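Long-range contacts in VP2 (Human bocavirus 3, PDB 5US7), which self-assembles, as 60 copies of capsid protein, into the T=1 icosahedral capsid of human bocavirus 3, a parvovirus: residues Y191-T196 with I217-L222; K74-I79 with C90-W95; V156-D161 with A236-N241; P415-Q420 with I436-P441. All blocks are in the same frame, centred on the assembly; numbering follows the deposited sequence.

Contact 1: residues Y191-T196 with I217-L222; sequences YGYIPT and IPFFML
Y193 reaches across to F219 and F220 with the full length of its side chain. Its CG sits between the backbone N and the carbonyl carbon (chi1 57°), and from CB the ring heads for the facing segment. In the outer half of the ring, Y193 CE1 lies 4.0 Å from F220 CD2, and Y193 CZ is 3.9 Å from F220 CB. At the tip, Y193 OH accepts a hydrogen bond from F220 N (2.7 Å, N-H...O angle 159°), giving a buried backbone N-H a partner, and lies 3.9 Å from F219 CD1. The same hydroxyl is at the edge of the F220 ring, near its plane. The two rings form an offset edge-to-face pair, the edge of F220 toward the face of Y193, centroids 5.8 Å apart and planes at 76°. Tyrosine suits the place because its ring packs while its oxygen serves the backbone.

Both segments belong to the long connection between strands 156-160 and 228-230, the EF loop of the parvovirus jelly roll, and run roughly antiparallel without regular strand pairing. I217 is shared by two neighbours: its CG2 is 3.7 Å from P195 CB, its CD1 3.6 Å from T196 CG2. Y191 CD2 meets L222 CD1 at 4.3 Å. Other subunits pack against 217-222: F219 N is hydrogen-bonded to N487 OD1 of a second subunit, and the F219 ring meets H512 of a third.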
loop_
_atom_site.group_PDB
_atom_site.type_symbol
_atom_site.label_atom_id
_atom_site.label_comp_id
_atom_site.label_asym_id
_atom_site.label_seq_id
_atom_site.Cartn_x
_atom_site.Cartn_y
_atom_site.Cartn_z
ATOM N N TYR A 191 -69.904 -81.350 3.273
ATOM C CA TYR A 191 -68.688 -81.702 3.976
ATOM C C TYR A 191 -69.012 -82.537 5.198
ATOM O O TYR A 191 -69.897 -82.191 5.982
ATOM C CB TYR A 191 -67.934 -80.447 4.375
ATOM C CG TYR A 191 -66.808 -80.688 5.330
ATOM C CD1 TYR A 191 -65.692 -81.386 4.944
ATOM C CD2 TYR A 191 -66.831 -80.151 6.596
ATOM C CE1 TYR A 191 -64.653 -81.586 5.808
ATOM C CE2 TYR A 191 -65.791 -80.342 7.460
ATOM C CZ TYR A 191 -64.705 -81.059 7.057
ATOM O OH TYR A 191 -63.662 -81.254 7.914
ATOM N N GLY A 192 -68.296 -83.640 5.345
ATOM C CA GLY A 192 -68.409 -84.493 6.506
ATOM C C GLY A 192 -67.067 -85.140 6.738
ATOM O O GLY A 192 -66.165 -85.065 5.906
ATOM N N TYR A 193 -66.936 -85.770 7.895
ATOM C CA TYR A 193 -65.698 -86.441 8.239
ATOM C C TYR A 193 -66.012 -87.574 9.192
ATOM O O TYR A 193 -67.087 -87.632 9.783
ATOM C CB TYR A 193 -64.682 -85.474 8.845
ATOM C CG TYR A 193 -65.168 -84.735 10.060
ATOM C CD1 TYR A 193 -65.056 -85.282 11.321
ATOM C CD2 TYR A 193 -65.717 -83.475 9.945
ATOM C CE1 TYR A 193 -65.496 -84.608 12.425
ATOM C CE2 TYR A 193 -66.157 -82.796 11.044
ATOM C CZ TYR A 193 -66.045 -83.368 12.281
ATOM O OH TYR A 193 -66.482 -82.687 13.386
ATOM N N ILE A 194 -65.065 -88.492 9.318
ATOM C CA ILE A 194 -65.201 -89.641 10.208
ATOM C C ILE A 194 -64.502 -89.290 11.516
ATOM O O ILE A 194 -63.268 -89.171 11.533
ATOM C CB ILE A 194 -64.609 -90.905 9.584
ATOM C CG1 ILE A 194 -65.389 -91.271 8.335
ATOM C CG2 ILE A 194 -64.687 -92.036 10.554
ATOM C CD1 ILE A 194 -64.752 -92.338 7.514
ATOM N N PRO A 195 -65.232 -89.088 12.611
ATOM C CA PRO A 195 -64.561 -88.769 13.872
ATOM C C PRO A 195 -63.813 -89.945 14.469
ATOM O O PRO A 195 -62.808 -89.734 15.154
ATOM C CB PRO A 195 -65.717 -88.315 14.766
ATOM C CG PRO A 195 -66.880 -89.049 14.242
ATOM C CD PRO A 195 -66.690 -89.159 12.767
ATOM N N THR A 196 -64.261 -91.172 14.229
ATOM C CA THR A 196 -63.614 -92.360 14.773
ATOM C C THR A 196 -64.212 -93.579 14.087
ATOM O O THR A 196 -65.134 -93.468 13.275
ATOM C CB THR A 196 -63.799 -92.459 16.283
ATOM O OG1 THR A 196 -62.966 -93.503 16.794
ATOM C CG2 THR A 196 -65.242 -92.790 16.599
ATOM N N ILE A 217 -62.991 -88.294 21.286
ATOM C CA ILE A 217 -63.474 -88.170 19.917
ATOM C C ILE A 217 -63.508 -86.680 19.655
ATOM O O ILE A 217 -64.052 -85.917 20.459
ATOM C CB ILE A 217 -64.878 -88.759 19.698
ATOM C CG1 ILE A 217 -64.883 -90.270 19.524
ATOM C CG2 ILE A 217 -65.532 -88.134 18.500
ATOM C CD1 ILE A 217 -66.272 -90.831 19.421
ATOM N N PRO A 218 -62.946 -86.230 18.551
ATOM C CA PRO A 218 -62.967 -84.811 18.250
ATOM C C PRO A 218 -64.292 -84.424 17.635
ATOM O O PRO A 218 -64.988 -85.234 17.024
ATOM C CB PRO A 218 -61.815 -84.655 17.261
ATOM C CG PRO A 218 -61.757 -85.944 16.595
ATOM C CD PRO A 218 -62.117 -86.979 17.601
ATOM N N PHE A 219 -64.648 -83.169 17.829
ATOM C CA PHE A 219 -65.789 -82.588 17.156
ATOM C C PHE A 219 -65.340 -81.252 16.606
ATOM O O PHE A 219 -64.970 -80.360 17.369
ATOM C CB PHE A 219 -66.978 -82.452 18.101
ATOM C CG PHE A 219 -68.133 -81.737 17.507
ATOM C CD1 PHE A 219 -68.817 -82.277 16.447
ATOM C CD2 PHE A 219 -68.583 -80.562 18.050
ATOM C CE1 PHE A 219 -69.883 -81.627 15.900
ATOM C CE2 PHE A 219 -69.658 -79.920 17.514
ATOM C CZ PHE A 219 -70.305 -80.448 16.436
ATOM N N PHE A 220 -65.337 -81.131 15.290
ATOM C CA PHE A 220 -64.818 -79.952 14.629
ATOM C C PHE A 220 -65.959 -79.121 14.082
ATOM O O PHE A 220 -66.943 -79.653 13.568
ATOM C CB PHE A 220 -63.867 -80.329 13.507
ATOM C CG PHE A 220 -62.632 -81.003 13.979
ATOM C CD1 PHE A 220 -61.559 -80.267 14.415
ATOM C CD2 PHE A 220 -62.544 -82.372 13.990
ATOM C CE1 PHE A 220 -60.426 -80.883 14.849
ATOM C CE2 PHE A 220 -61.411 -82.988 14.418
ATOM C CZ PHE A 220 -60.353 -82.243 14.855
ATOM N N MET A 221 -65.810 -77.812 14.200
ATOM C CA MET A 221 -66.810 -76.862 13.757
ATOM C C MET A 221 -66.071 -75.770 13.017
ATOM O O MET A 221 -65.160 -75.157 13.574
ATOM C CB MET A 221 -67.566 -76.308 14.954
ATOM C CG MET A 221 -68.386 -77.344 15.662
ATOM S SD MET A 221 -68.847 -76.698 17.260
ATOM C CE MET A 221 -69.865 -75.363 16.723
ATOM N N LEU A 222 -66.420 -75.555 11.755
ATOM C CA LEU A 222 -65.717 -74.529 11.007
ATOM C C LEU A 222 -66.014 -73.133 11.521
ATOM O O LEU A 222 -65.360 -72.182 11.090
ATOM C CB LEU A 222 -66.063 -74.638 9.527
ATOM C CG LEU A 222 -65.606 -75.947 8.898
ATOM C CD1 LEU A 222 -66.079 -76.047 7.486
ATOM C CD2 LEU A 222 -64.115 -76.014 8.936
#

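Contact 2: residues K74-I79 with C90-W95; sequences KTESII and CVSTPW
E76 OE1 lies 3.0 Å from V91 N, at an angle too poor for a hydrogen bond. The chain of E76 bends at chi2 (84°), which turns the carboxylate toward the backbone of C90 and V91, with OE1 3.5 Å from C90 C. Its other oxygen is modelled too near S92 OG, and that detail is doubtful. On either side of the glutamate the pairing is apolar: the branched T75 offers CG2 to V91 CG1 at 3.5 Å, and I78 extends CD1 to C90 CB at 3.8 Å. Both segments lie in the BC loop of the jelly roll, between strands 54-65 and 96-98, and the link continues through backbone bonds of S77 with R89 and I78 with Q88. H512 of a neighbouring subunit packs on both T75 and V91, and P262 of another on I78 and C90. With no hydrogen bond assigned across the two segments, their cohesion rests on packing of aliphatic carbons and on the surrounding subunits.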
loop_
_atom_site.group_PDB
_atom_site.type_symbol
_atom_site.label_atom_id
_atom_site.label_comp_id
_atom_site.label_asym_id
_atom_site.label_seq_id
_atom_site.Cartn_x
_atom_site.Cartn_y
_atom_site.Cartn_z
ATOM N N LYS A 74 -75.372 -83.329 13.383
ATOM C CA LYS A 74 -75.935 -84.662 13.166
ATOM C C LYS A 74 -74.942 -85.787 12.874
ATOM O O LYS A 74 -74.784 -86.168 11.712
ATOM C CB LYS A 74 -76.913 -84.618 11.991
ATOM C CG LYS A 74 -78.093 -83.710 12.149
ATOM C CD LYS A 74 -78.885 -83.714 10.865
ATOM C CE LYS A 74 -80.122 -82.865 10.964
ATOM N NZ LYS A 74 -80.846 -82.859 9.669
ATOM N N THR A 75 -74.246 -86.319 13.878
ATOM C CA THR A 75 -73.418 -87.502 13.647
ATOM C C THR A 75 -74.304 -88.723 13.412
ATOM O O THR A 75 -75.036 -89.140 14.314
ATOM C CB THR A 75 -72.508 -87.752 14.840
ATOM O OG1 THR A 75 -73.297 -88.178 15.953
ATOM C CG2 THR A 75 -71.820 -86.476 15.230
ATOM N N GLU A 76 -74.168 -89.356 12.243
ATOM C CA GLU A 76 -75.216 -90.240 11.732
ATOM C C GLU A 76 -75.187 -91.643 12.325
ATOM O O GLU A 76 -76.243 -92.188 12.666
ATOM C CB GLU A 76 -75.127 -90.343 10.213
ATOM C CG GLU A 76 -75.446 -89.063 9.518
ATOM C CD GLU A 76 -74.256 -88.150 9.448
ATOM O OE1 GLU A 76 -73.172 -88.533 9.934
ATOM O OE2 GLU A 76 -74.414 -87.036 8.927
ATOM N N SER A 77 -74.003 -92.254 12.432
ATOM C CA SER A 77 -73.919 -93.706 12.583
ATOM C C SER A 77 -74.584 -94.362 11.382
ATOM O O SER A 77 -75.716 -94.843 11.476
ATOM C CB SER A 77 -74.538 -94.192 13.896
ATOM O OG SER A 77 -73.801 -93.715 15.008
ATOM N N ILE A 78 -73.893 -94.358 10.242
ATOM C CA ILE A 78 -74.488 -94.644 8.941
ATOM C C ILE A 78 -74.852 -96.114 8.812
ATOM O O ILE A 78 -76.035 -96.475 8.803
ATOM C CB ILE A 78 -73.514 -94.257 7.814
ATOM C CG1 ILE A 78 -73.190 -92.769 7.862
ATOM C CG2 ILE A 78 -74.091 -94.623 6.461
ATOM C CD1 ILE A 78 -72.057 -92.379 6.952
ATOM N N ILE A 79 -73.832 -96.957 8.690
ATOM C CA ILE A 79 -73.928 -98.401 8.471
ATOM C C ILE A 79 -74.496 -98.671 7.080
ATOM O O ILE A 79 -75.405 -97.964 6.626
ATOM C CB ILE A 79 -74.763 -99.072 9.576
ATOM C CG1 ILE A 79 -74.040 -98.984 10.921
ATOM C CG2 ILE A 79 -75.068 -100.516 9.251
ATOM C CD1 ILE A 79 -74.526 -97.872 11.808
ATOM N N CYS A 90 -69.427 -91.187 10.831
ATOM C CA CYS A 90 -69.219 -89.896 10.166
ATOM C C CYS A 90 -69.802 -88.761 11.013
ATOM O O CYS A 90 -69.914 -88.889 12.236
ATOM C CB CYS A 90 -69.797 -89.995 8.772
ATOM S SG CYS A 90 -69.635 -88.525 7.758
ATOM N N VAL A 91 -70.281 -87.710 10.345
ATOM C CA VAL A 91 -70.801 -86.453 10.890
ATOM C C VAL A 91 -71.291 -85.688 9.674
ATOM O O VAL A 91 -70.898 -85.985 8.546
ATOM C CB VAL A 91 -69.777 -85.565 11.629
ATOM C CG1 VAL A 91 -69.212 -86.167 12.896
ATOM C CG2 VAL A 91 -68.690 -85.158 10.695
ATOM N N SER A 92 -72.109 -84.677 9.880
ATOM C CA SER A 92 -72.538 -83.840 8.780
ATOM C C SER A 92 -72.307 -82.390 9.141
ATOM O O SER A 92 -72.299 -82.020 10.312
ATOM C CB SER A 92 -73.993 -84.059 8.439
ATOM O OG SER A 92 -74.187 -85.341 7.892
ATOM N N THR A 93 -72.090 -81.574 8.131
ATOM C CA THR A 93 -71.936 -80.163 8.398
ATOM C C THR A 93 -72.843 -79.386 7.465
ATOM O O THR A 93 -73.193 -79.868 6.385
ATOM C CB THR A 93 -70.487 -79.714 8.200
ATOM O OG1 THR A 93 -70.098 -79.971 6.853
ATOM C CG2 THR A 93 -69.575 -80.480 9.107
ATOM N N PRO A 94 -73.251 -78.183 7.862
ATOM C CA PRO A 94 -73.906 -77.286 6.908
ATOM C C PRO A 94 -73.012 -76.889 5.755
ATOM O O PRO A 94 -73.512 -76.351 4.765
ATOM C CB PRO A 94 -74.272 -76.079 7.771
ATOM C CG PRO A 94 -73.299 -76.118 8.874
ATOM C CD PRO A 94 -73.100 -77.555 9.178
ATOM N N TRP A 95 -71.715 -77.131 5.859
ATOM C CA TRP A 95 -70.740 -76.616 4.918
ATOM C C TRP A 95 -70.651 -77.463 3.660
ATOM O O TRP A 95 -70.875 -78.673 3.676
ATOM C CB TRP A 95 -69.375 -76.553 5.583
ATOM C CG TRP A 95 -69.325 -75.558 6.657
ATOM C CD1 TRP A 95 -69.669 -75.746 7.950
ATOM C CD2 TRP A 95 -68.866 -74.215 6.554
ATOM N NE1 TRP A 95 -69.479 -74.597 8.661
ATOM C CE2 TRP A 95 -68.982 -73.640 7.822
ATOM C CE3 TRP A 95 -68.378 -73.438 5.509
ATOM C CZ2 TRP A 95 -68.627 -72.331 8.073
ATOM C CZ3 TRP A 95 -68.026 -72.143 5.764
ATOM C CH2 TRP A 95 -68.149 -71.602 7.031
#

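Contact 3: residues V156-D161 with A236-N241; sequences VHIFCD and AEFNFN
C160 SG contacts two phenylalanine rings in different ways. It lies 4.6 Å from the centroid of the F238 ring, obliquely, 35° off the normal, and 4.7 Å from that of F240, at the ring's edge. Both are sulfur-aromatic contacts made across the interior of the jelly-roll β-sandwich: strand 156-160 (βE) pairs with 228-230 and 445-449 in one sheet, strand 236-248 (βG) with 119-138 in the other. The two strands run almost parallel, 9° apart, with axes 9.3 Å from each other, so side chains alone bridge them. In C160, SG stands anti to the backbone N (chi1 -178°) and points at F240, leaving CB to touch F238 CE1 at 3.4 Å. A small, polarisable cysteine fits where two bulky rings arrive from across the sandwich. I158 presents CG2 to the edge of the F238 ring, 3.6 Å from CZ. The same isoleucine meets small A236 less closely, I158 CD1 to A236 CB 4.4 Å.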
loop_
_atom_site.group_PDB
_atom_site.type_symbol
_atom_site.label_atom_id
_atom_site.label_comp_id
_atom_site.label_asym_id
_atom_site.label_seq_id
_atom_site.Cartn_x
_atom_site.Cartn_y
_atom_site.Cartn_z
ATOM N N VAL A 156 -72.941 -65.110 2.486
ATOM C CA VAL A 156 -72.380 -66.425 2.208
ATOM C C VAL A 156 -71.062 -66.544 2.950
ATOM O O VAL A 156 -70.200 -65.671 2.826
ATOM C CB VAL A 156 -72.163 -66.652 0.702
ATOM C CG1 VAL A 156 -71.436 -67.924 0.476
ATOM C CG2 VAL A 156 -73.476 -66.716 -0.002
ATOM N N HIS A 157 -70.900 -67.616 3.713
ATOM C CA HIS A 157 -69.677 -67.840 4.463
ATOM C C HIS A 157 -68.675 -68.579 3.603
ATOM O O HIS A 157 -69.018 -69.555 2.939
ATOM C CB HIS A 157 -69.941 -68.653 5.724
ATOM C CG HIS A 157 -70.897 -68.006 6.664
ATOM N ND1 HIS A 157 -71.341 -68.621 7.810
ATOM C CD2 HIS A 157 -71.529 -66.815 6.608
ATOM C CE1 HIS A 157 -72.179 -67.820 8.439
ATOM N NE2 HIS A 157 -72.313 -66.719 7.728
ATOM N N ILE A 158 -67.433 -68.117 3.619
ATOM C CA ILE A 158 -66.374 -68.743 2.844
ATOM C C ILE A 158 -65.151 -68.887 3.723
ATOM O O ILE A 158 -64.612 -67.891 4.214
ATOM C CB ILE A 158 -66.035 -67.952 1.578
ATOM C CG1 ILE A 158 -67.213 -67.998 0.621
ATOM C CG2 ILE A 158 -64.825 -68.541 0.918
ATOM C CD1 ILE A 158 -67.047 -67.138 -0.576
ATOM N N PHE A 159 -64.705 -70.118 3.905
ATOM C CA PHE A 159 -63.567 -70.430 4.747
ATOM C C PHE A 159 -62.593 -71.296 3.972
ATOM O O PHE A 159 -62.981 -72.327 3.422
ATOM C CB PHE A 159 -64.025 -71.136 6.018
ATOM C CG PHE A 159 -62.912 -71.670 6.830
ATOM C CD1 PHE A 159 -62.096 -70.823 7.537
ATOM C CD2 PHE A 159 -62.690 -73.025 6.907
ATOM C CE1 PHE A 159 -61.068 -71.312 8.278
ATOM C CE2 PHE A 159 -61.664 -73.518 7.653
ATOM C CZ PHE A 159 -60.852 -72.662 8.340
ATOM N N CYS A 160 -61.339 -70.872 3.915
ATOM C CA CYS A 160 -60.265 -71.667 3.337
ATOM C C CYS A 160 -59.399 -72.176 4.473
ATOM O O CYS A 160 -58.747 -71.385 5.159
ATOM C CB CYS A 160 -59.431 -70.856 2.357
ATOM S SG CYS A 160 -58.125 -71.808 1.572
ATOM N N ASP A 161 -59.405 -73.489 4.682
ATOM C CA ASP A 161 -58.644 -74.066 5.780
ATOM C C ASP A 161 -57.167 -73.723 5.650
ATOM O O ASP A 161 -56.663 -72.846 6.355
ATOM C CB ASP A 161 -58.847 -75.578 5.808
ATOM C CG ASP A 161 -58.247 -76.228 7.030
ATOM O OD1 ASP A 161 -57.713 -75.509 7.900
ATOM O OD2 ASP A 161 -58.324 -77.467 7.127
ATOM N N ALA A 236 -63.956 -63.195 -3.041
ATOM C CA ALA A 236 -62.868 -63.741 -2.251
ATOM C C ALA A 236 -61.865 -64.392 -3.182
ATOM O O ALA A 236 -62.251 -65.022 -4.166
ATOM C CB ALA A 236 -63.382 -64.761 -1.239
ATOM N N GLU A 237 -60.583 -64.235 -2.879
ATOM C CA GLU A 237 -59.538 -64.888 -3.647
ATOM C C GLU A 237 -58.569 -65.582 -2.707
ATOM O O GLU A 237 -58.361 -65.151 -1.574
ATOM C CB GLU A 237 -58.780 -63.912 -4.533
ATOM C CG GLU A 237 -57.965 -62.898 -3.790
ATOM C CD GLU A 237 -57.307 -61.908 -4.725
ATOM O OE1 GLU A 237 -57.251 -62.191 -5.940
ATOM O OE2 GLU A 237 -56.841 -60.852 -4.250
ATOM N N PHE A 238 -57.980 -66.667 -3.192
ATOM C CA PHE A 238 -57.088 -67.485 -2.394
ATOM C C PHE A 238 -55.890 -67.873 -3.238
ATOM O O PHE A 238 -56.005 -68.063 -4.447
ATOM C CB PHE A 238 -57.791 -68.736 -1.891
ATOM C CG PHE A 238 -59.033 -68.449 -1.118
ATOM C CD1 PHE A 238 -58.977 -68.132 0.218
ATOM C CD2 PHE A 238 -60.261 -68.482 -1.736
ATOM C CE1 PHE A 238 -60.121 -67.864 0.919
ATOM C CE2 PHE A 238 -61.401 -68.217 -1.036
ATOM C CZ PHE A 238 -61.330 -67.909 0.291
ATOM N N ASN A 239 -54.740 -67.985 -2.594
ATOM C CA ASN A 239 -53.517 -68.397 -3.257
ATOM C C ASN A 239 -52.985 -69.661 -2.611
ATOM O O ASN A 239 -53.141 -69.876 -1.410
ATOM C CB ASN A 239 -52.462 -67.310 -3.195
ATOM C CG ASN A 239 -52.775 -66.159 -4.103
ATOM O OD1 ASN A 239 -52.549 -66.234 -5.305
ATOM N ND2 ASN A 239 -53.306 -65.084 -3.540
ATOM N N PHE A 240 -52.356 -70.499 -3.422
ATOM C CA PHE A 240 -51.776 -71.733 -2.931
ATOM C C PHE A 240 -50.455 -71.966 -3.634
ATOM O O PHE A 240 -50.286 -71.621 -4.803
ATOM C CB PHE A 240 -52.690 -72.925 -3.169
ATOM C CG PHE A 240 -54.047 -72.766 -2.579
ATOM C CD1 PHE A 240 -54.256 -72.953 -1.231
ATOM C CD2 PHE A 240 -55.123 -72.454 -3.377
ATOM C CE1 PHE A 240 -55.504 -72.812 -0.695
ATOM C CE2 PHE A 240 -56.370 -72.319 -2.843
ATOM C CZ PHE A 240 -56.561 -72.497 -1.502
ATOM N N ASN A 241 -49.518 -72.554 -2.907
ATOM C CA ASN A 241 -48.238 -72.944 -3.463
ATOM C C ASN A 241 -48.035 -74.432 -3.248
ATOM O O ASN A 241 -48.583 -75.022 -2.315
ATOM C CB ASN A 241 -47.106 -72.154 -2.834
ATOM C CG ASN A 241 -47.145 -70.701 -3.219
ATOM O OD1 ASN A 241 -47.712 -70.341 -4.247
ATOM N ND2 ASN A 241 -46.550 -69.852 -2.397
#

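Contact 4: residues P415-Q420 with I436-P441; sequences PIWCKQ and IAMDHP
The indole of W417 is met obliquely by P441, whose CB is 3.5 Å from W417 CD1 and also near NE1. M438 CE lies oblique to the ring too, but its closest contact, at 3.5 Å, is with W417 CB. W417 and M438 belong to a short two-stranded parallel β-sheet, 417-419 with 436-438, and P441 follows it; the sheet lies within the GH loop that joins strands 236-248 and 445-449 of the jelly roll. Four backbone bonds tie it: I436 N to I416 O, C418 N to I436 O, M438 N to C418 O and Q420 N to M438 O.

W417, K419, I436 and M438 share one face of the sheet, and there I436 and M438 also pack on strand 236-248. The rigid ring of P441 passes from W417 to K419, laying CG 3.7 Å from K419 CB and CD beside K419 CG. Lysine suits this place because its methylene chain, extended from a CG anti to the backbone N (chi1 -174°) and bent only at chi4, packs on proline while its amine carries the charge away: K419 NZ makes a salt bridge with the C-terminal carboxylate of L539 in a second subunit. C418 and A437 occupy the other face, the small alanine accommodating the sulfur, with C418 SG 3.6 Å from A437 CB.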
loop_
_atom_site.group_PDB
_atom_site.type_symbol
_atom_site.label_atom_id
_atom_site.label_comp_id
_atom_site.label_asym_id
_atom_site.label_seq_id
_atom_site.Cartn_x
_atom_site.Cartn_y
_atom_site.Cartn_z
ATOM N N PRO A 415 -56.866 -88.118 -10.118
ATOM C CA PRO A 415 -56.652 -87.015 -9.186
ATOM C C PRO A 415 -55.224 -86.520 -9.254
ATOM O O PRO A 415 -54.296 -87.263 -9.571
ATOM C CB PRO A 415 -56.951 -87.647 -7.828
ATOM C CG PRO A 415 -56.696 -89.074 -8.036
ATOM C CD PRO A 415 -57.182 -89.363 -9.409
ATOM N N ILE A 416 -55.050 -85.241 -8.946
ATOM C CA ILE A 416 -53.727 -84.639 -9.001
ATOM C C ILE A 416 -52.918 -85.018 -7.772
ATOM O O ILE A 416 -51.873 -85.667 -7.871
ATOM C CB ILE A 416 -53.833 -83.116 -9.148
ATOM C CG1 ILE A 416 -54.546 -82.765 -10.441
ATOM C CG2 ILE A 416 -52.461 -82.508 -9.140
ATOM C CD1 ILE A 416 -54.891 -81.324 -10.553
ATOM N N TRP A 417 -53.387 -84.618 -6.601
ATOM C CA TRP A 417 -52.663 -84.801 -5.359
ATOM C C TRP A 417 -53.487 -85.610 -4.374
ATOM O O TRP A 417 -54.695 -85.787 -4.532
ATOM C CB TRP A 417 -52.324 -83.467 -4.708
ATOM C CG TRP A 417 -53.532 -82.670 -4.391
ATOM C CD1 TRP A 417 -54.325 -82.797 -3.297
ATOM C CD2 TRP A 417 -54.069 -81.588 -5.150
ATOM N NE1 TRP A 417 -55.343 -81.886 -3.343
ATOM C CE2 TRP A 417 -55.203 -81.126 -4.471
ATOM C CE3 TRP A 417 -53.703 -80.969 -6.343
ATOM C CZ2 TRP A 417 -55.972 -80.080 -4.942
ATOM C CZ3 TRP A 417 -54.467 -79.936 -6.808
ATOM C CH2 TRP A 417 -55.590 -79.498 -6.112
ATOM N N CYS A 418 -52.805 -86.102 -3.350
ATOM C CA CYS A 418 -53.427 -86.617 -2.144
ATOM C C CYS A 418 -52.708 -86.000 -0.959
ATOM O O CYS A 418 -51.641 -85.404 -1.102
ATOM C CB CYS A 418 -53.375 -88.145 -2.078
ATOM S SG CYS A 418 -51.733 -88.841 -2.215
ATOM N N LYS A 419 -53.296 -86.124 0.221
ATOM C CA LYS A 419 -52.683 -85.583 1.422
ATOM C C LYS A 419 -51.915 -86.685 2.131
ATOM O O LYS A 419 -52.481 -87.733 2.456
ATOM C CB LYS A 419 -53.708 -84.976 2.371
ATOM C CG LYS A 419 -53.020 -84.298 3.523
ATOM C CD LYS A 419 -53.949 -83.540 4.416
ATOM C CE LYS A 419 -53.146 -82.862 5.502
ATOM N NZ LYS A 419 -52.550 -83.860 6.423
ATOM N N GLN A 420 -50.638 -86.447 2.364
ATOM C CA GLN A 420 -49.840 -87.369 3.148
ATOM C C GLN A 420 -50.144 -87.165 4.623
ATOM O O GLN A 420 -49.927 -86.065 5.139
ATOM C CB GLN A 420 -48.369 -87.144 2.892
ATOM C CG GLN A 420 -47.491 -88.142 3.574
ATOM C CD GLN A 420 -46.053 -87.918 3.247
ATOM O OE1 GLN A 420 -45.720 -87.056 2.439
ATOM N NE2 GLN A 420 -45.177 -88.683 3.877
ATOM N N ILE A 436 -50.038 -87.305 -6.313
ATOM C CA ILE A 436 -48.845 -86.723 -5.723
ATOM C C ILE A 436 -49.160 -86.437 -4.270
ATOM O O ILE A 436 -49.910 -85.510 -3.956
ATOM C CB ILE A 436 -48.411 -85.444 -6.440
ATOM C CG1 ILE A 436 -47.960 -85.744 -7.858
ATOM C CG2 ILE A 436 -47.285 -84.796 -5.685
ATOM C CD1 ILE A 436 -47.723 -84.513 -8.644
ATOM N N ALA A 437 -48.576 -87.214 -3.374
ATOM C CA ALA A 437 -48.752 -86.960 -1.959
ATOM C C ALA A 437 -47.892 -85.777 -1.566
ATOM O O ALA A 437 -46.724 -85.694 -1.948
ATOM C CB ALA A 437 -48.383 -88.190 -1.140
ATOM N N MET A 438 -48.478 -84.845 -0.830
ATOM C CA MET A 438 -47.726 -83.720 -0.317
ATOM C C MET A 438 -48.197 -83.418 1.093
ATOM O O MET A 438 -49.308 -83.774 1.489
ATOM C CB MET A 438 -47.855 -82.494 -1.216
ATOM C CG MET A 438 -49.247 -81.964 -1.352
ATOM S SD MET A 438 -49.292 -80.677 -2.604
ATOM C CE MET A 438 -49.419 -81.672 -4.073
ATOM N N ASP A 439 -47.316 -82.777 1.856
ATOM C CA ASP A 439 -47.619 -82.476 3.245
ATOM C C ASP A 439 -48.846 -81.584 3.343
ATOM O O ASP A 439 -49.828 -81.927 4.006
ATOM C CB ASP A 439 -46.411 -81.817 3.905
ATOM C CG ASP A 439 -46.596 -81.618 5.392
ATOM O OD1 ASP A 439 -47.614 -82.092 5.940
ATOM O OD2 ASP A 439 -45.724 -80.977 6.014
ATOM N N HIS A 440 -48.808 -80.431 2.686
ATOM C CA HIS A 440 -49.969 -79.551 2.619
ATOM C C HIS A 440 -50.455 -79.444 1.187
ATOM O O HIS A 440 -49.843 -78.736 0.372
ATOM C CB HIS A 440 -49.630 -78.171 3.169
ATOM C CG HIS A 440 -49.308 -78.174 4.626
ATOM N ND1 HIS A 440 -48.052 -78.463 5.107
ATOM C CD2 HIS A 440 -50.085 -77.947 5.709
ATOM C CE1 HIS A 440 -48.065 -78.400 6.425
ATOM N NE2 HIS A 440 -49.288 -78.090 6.816
ATOM N N PRO A 441 -51.553 -80.096 0.837
ATOM C CA PRO A 441 -52.171 -79.857 -0.451
ATOM C C PRO A 441 -52.785 -78.472 -0.477
ATOM O O PRO A 441 -52.705 -77.738 0.517
ATOM C CB PRO A 441 -53.249 -80.945 -0.523
ATOM C CG PRO A 441 -52.779 -81.988 0.381
ATOM C CD PRO A 441 -52.137 -81.262 1.507
#

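How the contacts relate
Along the chain contact 2 comes first, in the BC loop. Contact 3 then spans from strand 156-160 to strand 236-248, and contact 1, in the EF loop, falls wholly within that span; contact 4 follows in the GH loop. Contacts 1 and 2 are close neighbours, their centres about 8 Å apart, joined by Y191 to T93 and W95. L222 and W95 both pack on F159, connecting these loops to the jelly-roll strand that contact 3 uses. Contact 4 touches none of the others, its centre about 18 Å from that of contact 3. Contacts 1, 2 and 4 all meet a second subunit, so these loops take part in subunit interfaces, as does H157 of contact 3.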